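Local atomic coordinates of 2-dehydropantoate 2-reductase (Geobacter metallireducens, PDB entry 3HN2), a protein that probably catalyses the NADPH-dependent reduction of ketopantoate (2-dehydropantoate) to (R)-pantoate in the pantothenate biosynthesis pathway. Residues Asn104-Glu109 with Arg276-Tyr281; Asp178-Arg183 with Asn229-Ala234; Met221-Ala226 with Met289-Met294. One frame throughout, in Å; residues are numbered along the deposited sequence.

Contact 1: Asn104-Glu109 with Arg276-Tyr281; sequences NGLGNE and RTPLAY
One hydrogen bond grips ND2 of Asn-108: it donates to the carbonyl O of Asn-104 at 3.1 Å. That oxygen lies nearly in the amide plane of Asn-108. ND2 of Asn-108 sits above the carbonyl plane of Asn-104, so the bond is not aimed along a lone pair. Asn-82 holds OD1 at the other end of the same amide, which fixes its rotation. This tie closes the turn between strand 98-101 and helix 108-115 of the Rossmann-type domain. The turn faces helix 271-284 of the helical C-terminal domain, so the contact joins the two domains.

Gly-105 and Gly-107 both have positive phi and flank Leu-106. Gly-107 is also the N-cap residue of helix 108-115. The side chain of Leu-106 carries the contact. CG lies anti to its own carbonyl carbon, and CD1 is anti to CA (chi2 -178°), so this methyl reaches farthest. CD1 of Leu-106 meets CG of Pro-278 at 3.8 Å, the two side chains crossing obliquely. The helix kinks at Pro-278, whose ring nitrogen cannot donate to the preceding turn.

Closer to the backbone, CB of Leu-106 touches CG2 of Thr-277 at 3.8 Å. Thr-277 has CG2 anti to its backbone N. Its OG1 lies beside that N and bonds to the carbonyl O of Ala-272, within the same helix. The methyl is thus the part that faces Leu-106. Leu-187 of helix 179-200 packs against both Leu-106 and Pro-278, and the backbone of Leu-106 is hydrogen-bonded to Ala-273. No hydrogen bond runs between 104-109 and 276-281. The tightest touch is CD1 of Leu-106 on CD2 of Tyr-281, at 3.6 Å and oblique to the ring.

Contact 2: Asp178-Arg183 with Asn229-Ala234; sequences DLKRAR and NAQGLA
Asp-178 and Lys-180 both hold CG anti to the backbone N (chi1 -151° and -153°), which sends their side chains across to the loop 229-234. Lys-180 then runs extended and bends at its last torsion. OD2 of Asp-178, the N-cap residue of helix 179-200, takes a weak hydrogen bond from the backbone N of Ala-234, at 3.3 Å.

Leu-233 fills the middle, and its two methyls part. CD1 of Leu-233 rests on CD of Lys-180 at 3.8 Å, and CD2 of Leu-233 on CG of Arg-181 at 4.0 Å. CG of Leu-233 sits 3.9 Å from CB of Arg-181, the side chains crossing at about a right angle. NE of Arg-181 forms a salt bridge with Glu-185, and NH1 donates to the carbonyl O of Thr-235, the next residue of the same loop. CE of Lys-180 packs on the carbonyl O of Gln-231 at 3.4 Å, without a hydrogen bond.

This surface contact joins the first turn of helix 179-200 to the loop after helix 211-229 of the helical C-terminal domain. One weak bond links the segments; Leu-233 on aliphatic chains does most of the packing, and the Arg-181 to Thr-235 bond adds a polar tie.

Contact 3: Met221-Ala226 with Met289-Met294; sequences MLEVIA and MPRVEM
Helices 221-226 and 290-294 cross steeply, with an angle of 108° between their directions and axes 9.2 Å apart at closest approach. Glu-223 points from the first helix at the start of the second. Its CG lies anti to its own carbonyl carbon, and the chain is extended beyond it. OE1 of Glu-223 takes a nearly straight hydrogen bond from the backbone N of Val-292 (3.2 Å, 168°) on its syn lone pair. The backbone N of Arg-291 adds weak bonds to both oxygens. OE2 also forms a salt bridge with Arg-291. NH1 of Arg-291 and OE2 of Glu-223 are only 2.4 Å apart, very short, but the bond is strongly bent and tilted from the guanidinium plane. OE2 uses its anti lone pair. The carboxylate and guanidinium planes are 47° apart.

Met-289 is the N-cap residue of helix 290-302, and Pro-290 N has no hydrogen to give. A glutamate from a neighbouring helix thus binds the backbone N-H groups of Arg-291 and Val-292 in this first turn, within the helical C-terminal domain of the ketopantoate reductase family. The helix start and Arg-291 would both favour the ionised form of this buried carboxylate.

Apolar groups pack beside it. Met-289 bends at its last torsion, which brings CE of Met-289 to 4.0 Å from CA of Val-224. CG2 of Val-292 meets CG2 of Val-224 at 4.2 Å, the two valines crossing at about a right angle. Val-188 of helix 179-200 packs on Val-224, and Phe-275 and Leu-279 of helix 271-284 pack on Val-292.

The contacts lie on one side of the chain's centre. The centres of contacts 1 and 2 are about 12 Å apart. The centres of contacts 1 and 3 are about 14 Å apart. Contact 1 joins the Rossmann-type domain to the C-terminal domain, between which the active site lies in this family; contacts 2 and 3 lie inside the latter. Along the chain, contact 2 is nested within contact 1, while contact 3 alternates with both. A salt bridge from Glu-109 to Arg-183 ties contact 1 to contact 2. Leu-279 packs on Met-289 and Glu-293. Helix 271-284 thus runs between the domain boundary and the 221-226/289-294 crossing.

Contact 1: Asn104-Glu109 with Arg276-Tyr281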
ATOM      1  N   ASN A 104     -11.400  13.892 -10.059  1.00 52.71           N
ATOM      2  CA  ASN A 104     -10.069  14.235  -9.567  1.00 52.52           C
ATOM      3  C   ASN A 104      -9.723  15.717  -9.646  1.00 51.57           C
ATOM      4  O   ASN A 104     -10.227  16.442 -10.500  1.00 55.23           O
ATOM      5  CB  ASN A 104      -9.013  13.412 -10.311  1.00 52.96           C
ATOM      6  CG  ASN A 104      -9.121  11.929 -10.021  1.00 54.94           C
ATOM      7  OD1 ASN A 104      -9.847  11.509  -9.117  1.00 51.64           O
ATOM      8  ND2 ASN A 104      -8.394  11.127 -10.789  1.00 53.82           N
ATOM      9  N   GLY A 105      -8.851  16.150  -8.741  1.00 49.44           N
ATOM     10  CA  GLY A 105      -8.335  17.506  -8.751  1.00 44.56           C
ATOM     11  C   GLY A 105      -9.252  18.469  -8.043  1.00 50.03           C
ATOM     12  O   GLY A 105     -10.011  18.081  -7.159  1.00 56.28           O
ATOM     13  N   LEU A 106      -9.186  19.730  -8.451  1.00 50.20           N
ATOM     14  CA  LEU A 106      -9.928  20.786  -7.798  1.00 47.22           C
ATOM     15  C   LEU A 106     -10.954  21.442  -8.708  1.00 52.66           C
ATOM     16  O   LEU A 106     -11.101  21.071  -9.876  1.00 60.06           O
ATOM     17  CB  LEU A 106      -8.968  21.860  -7.317  1.00 48.33           C
ATOM     18  CG  LEU A 106      -7.963  21.572  -6.219  1.00  8.09           C
ATOM     19  CD1 LEU A 106      -7.211  22.866  -5.944  1.00  5.94           C
ATOM     20  CD2 LEU A 106      -8.593  21.049  -4.942  1.00  9.97           C
ATOM     21  N   GLY A 107     -11.669  22.418  -8.153  1.00 46.46           N
ATOM     22  CA  GLY A 107     -12.572  23.255  -8.926  1.00 48.09           C
ATOM     23  C   GLY A 107     -13.924  22.637  -9.210  1.00 50.63           C
ATOM     24  O   GLY A 107     -14.876  23.357  -9.513  1.00 59.10           O
ATOM     25  N   ASN A 108     -14.000  21.310  -9.117  1.00 46.73           N
ATOM     26  CA  ASN A 108     -15.192  20.543  -9.451  1.00 42.78           C
ATOM     27  C   ASN A 108     -16.360  20.885  -8.544  1.00 50.76           C
ATOM     28  O   ASN A 108     -17.471  21.144  -9.025  1.00 59.20           O
ATOM     29  CB  ASN A 108     -14.897  19.042  -9.393  1.00 46.32           C
ATOM     30  CG  ASN A 108     -13.721  18.637 -10.276  1.00 45.68           C
ATOM     31  OD1 ASN A 108     -13.533  19.173 -11.370  1.00 41.59           O
ATOM     32  ND2 ASN A 108     -12.927  17.688  -9.801  1.00 52.63           N
ATOM     33  N   GLU A 109     -16.095  20.918  -7.239  1.00 42.96           N
ATOM     34  CA  GLU A 109     -17.106  21.290  -6.254  1.00 43.57           C
ATOM     35  C   GLU A 109     -17.658  22.687  -6.514  1.00 42.63           C
ATOM     36  O   GLU A 109     -18.864  22.900  -6.462  1.00 34.77           O
ATOM     37  CB  GLU A 109     -16.551  21.209  -4.831  1.00 38.52           C
ATOM     38  CG  GLU A 109     -16.483  19.802  -4.258  1.00 42.20           C
ATOM     39  CD  GLU A 109     -15.150  19.075  -4.547  1.00 54.84           C
ATOM     40  OE1 GLU A 109     -14.202  19.670  -5.109  1.00 40.02           O
ATOM     41  OE2 GLU A 109     -15.051  17.887  -4.194  1.00 24.00           O
ATOM     42  N   ARG A 276      -3.083  22.448 -13.160  1.00 48.27           N
ATOM     43  CA  ARG A 276      -3.168  23.884 -13.461  1.00 47.71           C
ATOM     44  C   ARG A 276      -4.054  24.664 -12.488  1.00 46.29           C
ATOM     45  O   ARG A 276      -3.742  25.810 -12.156  1.00 39.41           O
ATOM     46  CB  ARG A 276      -3.556  24.143 -14.922  1.00 41.60           C
ATOM     47  CG  ARG A 276      -2.445  23.832 -15.929  1.00 31.29           C
ATOM     48  CD  ARG A 276      -1.270  24.799 -15.782  1.00 52.11           C
ATOM     49  NE  ARG A 276      -0.139  24.467 -16.646  1.00 40.55           N
ATOM     50  CZ  ARG A 276       1.085  24.969 -16.501  1.00 54.76           C
ATOM     51  NH1 ARG A 276       1.328  25.833 -15.523  1.00 40.18           N
ATOM     52  NH2 ARG A 276       2.069  24.610 -17.330  1.00 28.62           N
ATOM     53  N   THR A 277      -5.125  24.022 -12.021  1.00 48.04           N
ATOM     54  CA  THR A 277      -6.015  24.586 -10.990  1.00 45.71           C
ATOM     55  C   THR A 277      -5.331  24.747  -9.612  1.00 45.68           C
ATOM     56  O   THR A 277      -5.416  25.833  -9.030  1.00 46.41           O
ATOM     57  CB  THR A 277      -7.373  23.808 -10.878  1.00 36.61           C
ATOM     58  OG1 THR A 277      -7.982  23.699 -12.172  1.00 41.01           O
ATOM     59  CG2 THR A 277      -8.330  24.503  -9.942  1.00 50.83           C
ATOM     60  N   PRO A 278      -4.681  23.681  -9.069  1.00 40.37           N
ATOM     61  CA  PRO A 278      -3.894  23.905  -7.852  1.00 39.25           C
ATOM     62  C   PRO A 278      -2.784  24.936  -7.987  1.00 45.97           C
ATOM     63  O   PRO A 278      -2.612  25.747  -7.076  1.00 51.06           O
ATOM     64  CB  PRO A 278      -3.308  22.522  -7.563  1.00 43.26           C
ATOM     65  CG  PRO A 278      -4.324  21.613  -8.091  1.00 45.63           C
ATOM     66  CD  PRO A 278      -4.690  22.247  -9.399  1.00 38.00           C
ATOM     67  N   LEU A 279      -2.055  24.913  -9.106  1.00 50.60           N
ATOM     68  CA  LEU A 279      -1.009  25.908  -9.376  1.00 45.12           C
ATOM     69  C   LEU A 279      -1.608  27.311  -9.392  1.00 37.58           C
ATOM     70  O   LEU A 279      -1.018  28.232  -8.825  1.00 37.99           O
ATOM     71  CB  LEU A 279      -0.265  25.616 -10.687  1.00 25.61           C
ATOM     72  CG  LEU A 279       0.869  24.590 -10.658  1.00 70.60           C
ATOM     73  CD1 LEU A 279       1.211  24.092 -12.060  1.00 73.03           C
ATOM     74  CD2 LEU A 279       2.100  25.157  -9.981  1.00 71.37           C
ATOM     75  N   ALA A 280      -2.776  27.453 -10.025  1.00 38.07           N
ATOM     76  CA  ALA A 280      -3.581  28.684  -9.947  1.00 38.57           C
ATOM     77  C   ALA A 280      -3.877  29.081  -8.508  1.00 38.02           C
ATOM     78  O   ALA A 280      -3.618  30.222  -8.123  1.00 49.56           O
ATOM     79  CB  ALA A 280      -4.891  28.549 -10.742  1.00 37.45           C
ATOM     80  N   TYR A 281      -4.385  28.131  -7.719  1.00 42.87           N
ATOM     81  CA  TYR A 281      -4.728  28.369  -6.309  1.00 44.20           C
ATOM     82  C   TYR A 281      -3.545  28.789  -5.441  1.00 49.44           C
ATOM     83  O   TYR A 281      -3.703  29.598  -4.527  1.00 55.20           O
ATOM     84  CB  TYR A 281      -5.431  27.152  -5.697  1.00 47.30           C
ATOM     85  CG  TYR A 281      -6.942  27.185  -5.815  1.00 58.90           C
ATOM     86  CD1 TYR A 281      -7.707  28.056  -5.035  1.00 63.56           C
ATOM     87  CD2 TYR A 281      -7.607  26.345  -6.702  1.00 67.96           C
ATOM     88  CE1 TYR A 281      -9.094  28.087  -5.145  1.00 74.22           C
ATOM     89  CE2 TYR A 281      -8.994  26.365  -6.817  1.00 68.32           C
ATOM     90  CZ  TYR A 281      -9.729  27.237  -6.038  1.00 74.56           C
ATOM     91  OH  TYR A 281     -11.100  27.253  -6.153  1.00 73.03           O
TER

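Contact 2: Asp178-Arg183 with Asn229-Ala234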
ATOM      1  N   ASP A 178     -13.496  18.981   6.907  1.00 54.96           N
ATOM      2  CA  ASP A 178     -12.603  19.746   6.054  1.00 49.41           C
ATOM      3  C   ASP A 178     -12.413  19.009   4.734  1.00 53.90           C
ATOM      4  O   ASP A 178     -11.422  18.291   4.531  1.00 56.35           O
ATOM      5  CB  ASP A 178     -11.273  19.983   6.766  1.00 48.65           C
ATOM      6  CG  ASP A 178     -10.590  21.264   6.327  1.00 66.97           C
ATOM      7  OD1 ASP A 178     -11.055  21.902   5.349  1.00 58.32           O
ATOM      8  OD2 ASP A 178      -9.573  21.621   6.968  1.00 63.81           O
ATOM      9  N   LEU A 179     -13.403  19.177   3.857  1.00 56.66           N
ATOM     10  CA  LEU A 179     -13.384  18.636   2.499  1.00 56.07           C
ATOM     11  C   LEU A 179     -12.211  19.206   1.703  1.00 56.91           C
ATOM     12  O   LEU A 179     -11.490  18.471   1.016  1.00 51.67           O
ATOM     13  CB  LEU A 179     -14.702  18.974   1.793  1.00 57.35           C
ATOM     14  CG  LEU A 179     -14.808  18.768   0.278  1.00 49.60           C
ATOM     15  CD1 LEU A 179     -14.718  17.293  -0.062  1.00 35.62           C
ATOM     16  CD2 LEU A 179     -16.105  19.366  -0.252  1.00 52.81           C
ATOM     17  N   LYS A 180     -12.036  20.522   1.823  1.00 54.08           N
ATOM     18  CA  LYS A 180     -10.989  21.257   1.141  1.00 46.73           C
ATOM     19  C   LYS A 180      -9.610  20.654   1.428  1.00 41.10           C
ATOM     20  O   LYS A 180      -8.824  20.453   0.505  1.00 41.94           O
ATOM     21  CB  LYS A 180     -11.040  22.727   1.557  1.00 36.66           C
ATOM     22  CG  LYS A 180     -10.489  23.713   0.535  1.00 44.76           C
ATOM     23  CD  LYS A 180     -10.283  25.082   1.177  1.00 62.60           C
ATOM     24  CE  LYS A 180     -10.140  26.188   0.144  1.00 75.56           C
ATOM     25  NZ  LYS A 180     -11.464  26.688  -0.320  1.00 69.40           N
ATOM     26  N   ARG A 181      -9.342  20.349   2.700  1.00 40.09           N
ATOM     27  CA  ARG A 181      -8.070  19.752   3.114  1.00 43.05           C
ATOM     28  C   ARG A 181      -7.865  18.382   2.480  1.00 35.79           C
ATOM     29  O   ARG A 181      -6.825  18.129   1.908  1.00 51.75           O
ATOM     30  CB  ARG A 181      -7.963  19.660   4.640  1.00 45.70           C
ATOM     31  CG  ARG A 181      -6.658  19.023   5.131  1.00 29.05           C
ATOM     32  CD  ARG A 181      -6.664  18.816   6.633  1.00 25.32           C
ATOM     33  NE  ARG A 181      -5.901  17.625   6.983  1.00 51.96           N
ATOM     34  CZ  ARG A 181      -4.768  17.623   7.676  1.00 57.90           C
ATOM     35  NH1 ARG A 181      -4.259  18.755   8.142  1.00 64.72           N
ATOM     36  NH2 ARG A 181      -4.152  16.477   7.920  1.00 54.47           N
ATOM     37  N   ALA A 182      -8.891  17.540   2.548  1.00 43.56           N
ATOM     38  CA  ALA A 182      -8.873  16.182   2.009  1.00 41.76           C
ATOM     39  C   ALA A 182      -8.584  16.095   0.503  1.00 47.22           C
ATOM     40  O   ALA A 182      -7.921  15.152   0.055  1.00 52.44           O
ATOM     41  CB  ALA A 182     -10.183  15.488   2.340  1.00 43.02           C
ATOM     42  N   ARG A 183      -9.094  17.065  -0.263  1.00 47.79           N
ATOM     43  CA  ARG A 183      -8.795  17.209  -1.694  1.00 40.11           C
ATOM     44  C   ARG A 183      -7.302  17.459  -1.886  1.00 46.22           C
ATOM     45  O   ARG A 183      -6.649  16.805  -2.708  1.00 55.42           O
ATOM     46  CB  ARG A 183      -9.598  18.372  -2.306  1.00 42.42           C
ATOM     47  CG  ARG A 183     -11.097  18.105  -2.491  1.00 34.80           C
ATOM     48  CD  ARG A 183     -11.432  17.673  -3.919  1.00 23.30           C
ATOM     49  NE  ARG A 183     -12.507  16.684  -3.925  1.00 18.45           N
ATOM     50  CZ  ARG A 183     -12.789  15.875  -4.942  1.00 29.02           C
ATOM     51  NH1 ARG A 183     -13.789  15.009  -4.836  1.00 30.63           N
ATOM     52  NH2 ARG A 183     -12.078  15.923  -6.062  1.00 39.03           N
ATOM     53  N   ASN A 229      -1.374  24.626   2.595  1.00 55.59           N
ATOM     54  CA  ASN A 229      -1.403  25.252   3.914  1.00 47.67           C
ATOM     55  C   ASN A 229      -1.741  26.734   3.916  1.00 50.74           C
ATOM     56  O   ASN A 229      -2.208  27.265   4.926  1.00 57.89           O
ATOM     57  CB  ASN A 229      -0.096  24.991   4.658  1.00 36.81           C
ATOM     58  CG  ASN A 229      -0.009  23.575   5.179  1.00 51.17           C
ATOM     59  OD1 ASN A 229      -1.031  22.964   5.511  1.00 31.85           O
ATOM     60  ND2 ASN A 229       1.213  23.040   5.258  1.00 38.34           N
ATOM     61  N   ALA A 230      -1.526  27.391   2.784  1.00 51.05           N
ATOM     62  CA  ALA A 230      -1.898  28.789   2.644  1.00 59.64           C
ATOM     63  C   ALA A 230      -3.215  28.960   1.874  1.00 63.41           C
ATOM     64  O   ALA A 230      -3.387  29.932   1.140  1.00 66.14           O
ATOM     65  CB  ALA A 230      -0.774  29.566   1.985  1.00 57.20           C
ATOM     66  N   GLN A 231      -4.146  28.023   2.065  1.00 65.02           N
ATOM     67  CA  GLN A 231      -5.410  28.021   1.321  1.00 68.44           C
ATOM     68  C   GLN A 231      -6.650  28.217   2.209  1.00 70.50           C
ATOM     69  O   GLN A 231      -7.788  28.020   1.764  1.00 68.00           O
ATOM     70  CB  GLN A 231      -5.539  26.732   0.500  1.00 66.60           C
ATOM     71  CG  GLN A 231      -6.176  26.921  -0.867  1.00 69.86           C
ATOM     72  CD  GLN A 231      -5.337  27.787  -1.784  1.00 63.77           C
ATOM     73  OE1 GLN A 231      -5.834  28.745  -2.374  1.00 63.37           O
ATOM     74  NE2 GLN A 231      -4.056  27.458  -1.903  1.00 59.46           N
ATOM     75  N   GLY A 232      -6.424  28.612   3.459  1.00 69.33           N
ATOM     76  CA  GLY A 232      -7.513  28.835   4.407  1.00 68.84           C
ATOM     77  C   GLY A 232      -8.076  27.541   4.962  1.00 68.58           C
ATOM     78  O   GLY A 232      -9.284  27.420   5.184  1.00 70.07           O
ATOM     79  N   LEU A 233      -7.191  26.575   5.186  1.00 64.05           N
ATOM     80  CA  LEU A 233      -7.571  25.290   5.748  1.00 56.26           C
ATOM     81  C   LEU A 233      -7.780  25.423   7.248  1.00 60.65           C
ATOM     82  O   LEU A 233      -7.066  26.179   7.912  1.00 60.03           O
ATOM     83  CB  LEU A 233      -6.496  24.242   5.456  1.00 54.08           C
ATOM     84  CG  LEU A 233      -6.633  23.313   4.240  1.00 54.25           C
ATOM     85  CD1 LEU A 233      -7.172  24.010   2.987  1.00 32.85           C
ATOM     86  CD2 LEU A 233      -5.296  22.625   3.950  1.00 42.02           C
ATOM     87  N   ALA A 234      -8.767  24.692   7.768  1.00 59.47           N
ATOM     88  CA  ALA A 234      -9.085  24.686   9.196  1.00 57.31           C
ATOM     89  C   ALA A 234      -7.942  24.099  10.030  1.00 63.56           C
ATOM     90  O   ALA A 234      -7.654  24.580  11.127  1.00 68.49           O
ATOM     91  CB  ALA A 234     -10.379  23.925   9.448  1.00 48.79           C
TER

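Contact 3: Met221-Ala226 with Met289-Met294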
ATOM      1  N   MET A 221       6.029  16.927  -3.484  1.00 40.37           N
ATOM      2  CA  MET A 221       5.103  16.787  -2.369  1.00 29.38           C
ATOM      3  C   MET A 221       5.095  17.964  -1.402  1.00 42.61           C
ATOM      4  O   MET A 221       4.018  18.462  -1.044  1.00 35.33           O
ATOM      5  CB  MET A 221       5.390  15.513  -1.607  1.00 19.58           C
ATOM      6  CG  MET A 221       4.830  14.297  -2.287  1.00 14.43           C
ATOM      7  SD  MET A 221       4.792  12.899  -1.165  1.00 20.50           S
ATOM      8  CE  MET A 221       4.011  11.747  -2.270  1.00  2.00           C
ATOM      9  N   LEU A 222       6.286  18.414  -0.997  1.00 35.47           N
ATOM     10  CA  LEU A 222       6.411  19.596  -0.134  1.00 40.19           C
ATOM     11  C   LEU A 222       5.800  20.889  -0.713  1.00 38.19           C
ATOM     12  O   LEU A 222       5.360  21.753   0.044  1.00 39.56           O
ATOM     13  CB  LEU A 222       7.868  19.841   0.239  1.00 20.51           C
ATOM     14  CG  LEU A 222       8.460  18.888   1.279  1.00 48.81           C
ATOM     15  CD1 LEU A 222       9.991  18.772   1.158  1.00 28.82           C
ATOM     16  CD2 LEU A 222       8.054  19.313   2.666  1.00 35.48           C
ATOM     17  N   GLU A 223       5.789  21.007  -2.039  1.00 34.27           N
ATOM     18  CA  GLU A 223       5.253  22.174  -2.725  1.00 50.43           C
ATOM     19  C   GLU A 223       3.736  22.184  -2.662  1.00 49.14           C
ATOM     20  O   GLU A 223       3.137  23.211  -2.358  1.00 52.08           O
ATOM     21  CB  GLU A 223       5.713  22.204  -4.183  1.00 55.80           C
ATOM     22  CG  GLU A 223       7.179  22.555  -4.372  1.00 57.38           C
ATOM     23  CD  GLU A 223       7.578  22.670  -5.834  1.00 70.41           C
ATOM     24  OE1 GLU A 223       6.689  22.709  -6.718  1.00 63.38           O
ATOM     25  OE2 GLU A 223       8.798  22.723  -6.097  1.00 84.63           O
ATOM     26  N   VAL A 224       3.140  21.024  -2.942  1.00 50.07           N
ATOM     27  CA  VAL A 224       1.697  20.800  -2.857  1.00 43.58           C
ATOM     28  C   VAL A 224       1.172  21.084  -1.449  1.00 47.37           C
ATOM     29  O   VAL A 224       0.114  21.705  -1.291  1.00 53.28           O
ATOM     30  CB  VAL A 224       1.332  19.355  -3.289  1.00 46.49           C
ATOM     31  CG1 VAL A 224      -0.165  19.113  -3.225  1.00 40.74           C
ATOM     32  CG2 VAL A 224       1.836  19.074  -4.698  1.00 56.98           C
ATOM     33  N   ILE A 225       1.925  20.644  -0.443  1.00 41.74           N
ATOM     34  CA  ILE A 225       1.629  20.929   0.964  1.00 42.43           C
ATOM     35  C   ILE A 225       1.692  22.438   1.264  1.00 46.94           C
ATOM     36  O   ILE A 225       0.796  22.981   1.928  1.00 51.37           O
ATOM     37  CB  ILE A 225       2.557  20.119   1.908  1.00 39.95           C
ATOM     38  CG1 ILE A 225       2.156  18.641   1.906  1.00 35.60           C
ATOM     39  CG2 ILE A 225       2.502  20.645   3.335  1.00 37.60           C
ATOM     40  CD1 ILE A 225       3.217  17.706   2.494  1.00 48.67           C
ATOM     41  N   ALA A 226       2.724  23.108   0.746  1.00 38.77           N
ATOM     42  CA  ALA A 226       2.886  24.555   0.917  1.00 43.95           C
ATOM     43  C   ALA A 226       1.756  25.344   0.245  1.00 51.68           C
ATOM     44  O   ALA A 226       1.293  26.364   0.769  1.00 53.35           O
ATOM     45  CB  ALA A 226       4.220  24.999   0.393  1.00 38.71           C
ATOM     46  N   MET A 289       5.939  27.311  -6.660  1.00 50.88           N
ATOM     47  CA  MET A 289       5.803  25.893  -6.989  1.00 46.25           C
ATOM     48  C   MET A 289       6.485  25.552  -8.324  1.00 48.44           C
ATOM     49  O   MET A 289       5.804  25.272  -9.314  1.00 49.83           O
ATOM     50  CB  MET A 289       4.326  25.486  -7.015  1.00 45.20           C
ATOM     51  CG  MET A 289       3.726  25.226  -5.643  1.00 53.64           C
ATOM     52  SD  MET A 289       1.925  25.277  -5.603  1.00 44.38           S
ATOM     53  CE  MET A 289       1.460  23.561  -5.807  1.00 15.60           C
ATOM     54  N   PRO A 290       7.836  25.568  -8.354  1.00 50.13           N
ATOM     55  CA  PRO A 290       8.559  25.372  -9.620  1.00 46.99           C
ATOM     56  C   PRO A 290       8.440  23.966 -10.192  1.00 43.98           C
ATOM     57  O   PRO A 290       8.408  23.799 -11.415  1.00 44.57           O
ATOM     58  CB  PRO A 290      10.020  25.659  -9.246  1.00 44.92           C
ATOM     59  CG  PRO A 290       9.973  26.325  -7.907  1.00 52.96           C
ATOM     60  CD  PRO A 290       8.768  25.775  -7.232  1.00 45.69           C
ATOM     61  N   ARG A 291       8.367  22.968  -9.317  1.00 46.08           N
ATOM     62  CA  ARG A 291       8.365  21.573  -9.754  1.00 38.26           C
ATOM     63  C   ARG A 291       7.020  21.169 -10.337  1.00 27.32           C
ATOM     64  O   ARG A 291       6.957  20.564 -11.428  1.00  8.23           O
ATOM     65  CB  ARG A 291       8.807  20.635  -8.622  1.00 36.77           C
ATOM     66  CG  ARG A 291      10.305  20.706  -8.335  1.00 53.31           C
ATOM     67  CD  ARG A 291      10.738  19.779  -7.186  1.00 40.35           C
ATOM     68  NE  ARG A 291      11.927  20.300  -6.505  1.00 26.74           N
ATOM     69  CZ  ARG A 291      11.911  21.200  -5.520  1.00 37.33           C
ATOM     70  NH1 ARG A 291      10.767  21.705  -5.072  1.00 57.77           N
ATOM     71  NH2 ARG A 291      13.048  21.608  -4.981  1.00 17.14           N
ATOM     72  N   VAL A 292       5.940  21.543  -9.638  1.00 25.70           N
ATOM     73  CA  VAL A 292       4.578  21.309 -10.148  1.00 10.86           C
ATOM     74  C   VAL A 292       4.445  21.983 -11.510  1.00  2.00           C
ATOM     75  O   VAL A 292       3.886  21.398 -12.447  1.00  7.20           O
ATOM     76  CB  VAL A 292       3.461  21.717  -9.141  1.00 35.01           C
ATOM     77  CG1 VAL A 292       2.113  21.174  -9.592  1.00 38.70           C
ATOM     78  CG2 VAL A 292       3.768  21.192  -7.716  1.00 14.85           C
ATOM     79  N   GLU A 293       5.096  23.129 -11.668  1.00  2.00           N
ATOM     80  CA  GLU A 293       4.970  23.911 -12.894  1.00 25.88           C
ATOM     81  C   GLU A 293       5.661  23.260 -14.043  1.00 32.84           C
ATOM     82  O   GLU A 293       5.062  23.069 -15.099  1.00 51.37           O
ATOM     83  CB  GLU A 293       5.502  25.334 -12.723  1.00 35.52           C
ATOM     84  CG  GLU A 293       4.391  26.376 -12.680  1.00 51.14           C
ATOM     85  CD  GLU A 293       4.873  27.767 -13.039  1.00 68.51           C
ATOM     86  OE1 GLU A 293       5.382  27.952 -14.164  1.00 66.24           O
ATOM     87  OE2 GLU A 293       4.732  28.678 -12.197  1.00 95.00           O
ATOM     88  N   MET A 294       6.925  22.914 -13.819  1.00 42.43           N
ATOM     89  CA  MET A 294       7.717  22.182 -14.777  1.00 34.04           C
ATOM     90  C   MET A 294       6.989  20.906 -15.183  1.00 37.78           C
ATOM     91  O   MET A 294       6.830  20.646 -16.378  1.00 39.44           O
ATOM     92  CB  MET A 294       9.078  21.866 -14.168  1.00 44.42           C
ATOM     93  CG  MET A 294      10.067  21.295 -15.135  1.00 25.66           C
ATOM     94  SD  MET A 294      11.705  21.296 -14.430  1.00 40.06           S
ATOM     95  CE  MET A 294      12.447  20.088 -15.517  1.00 12.45           C
TER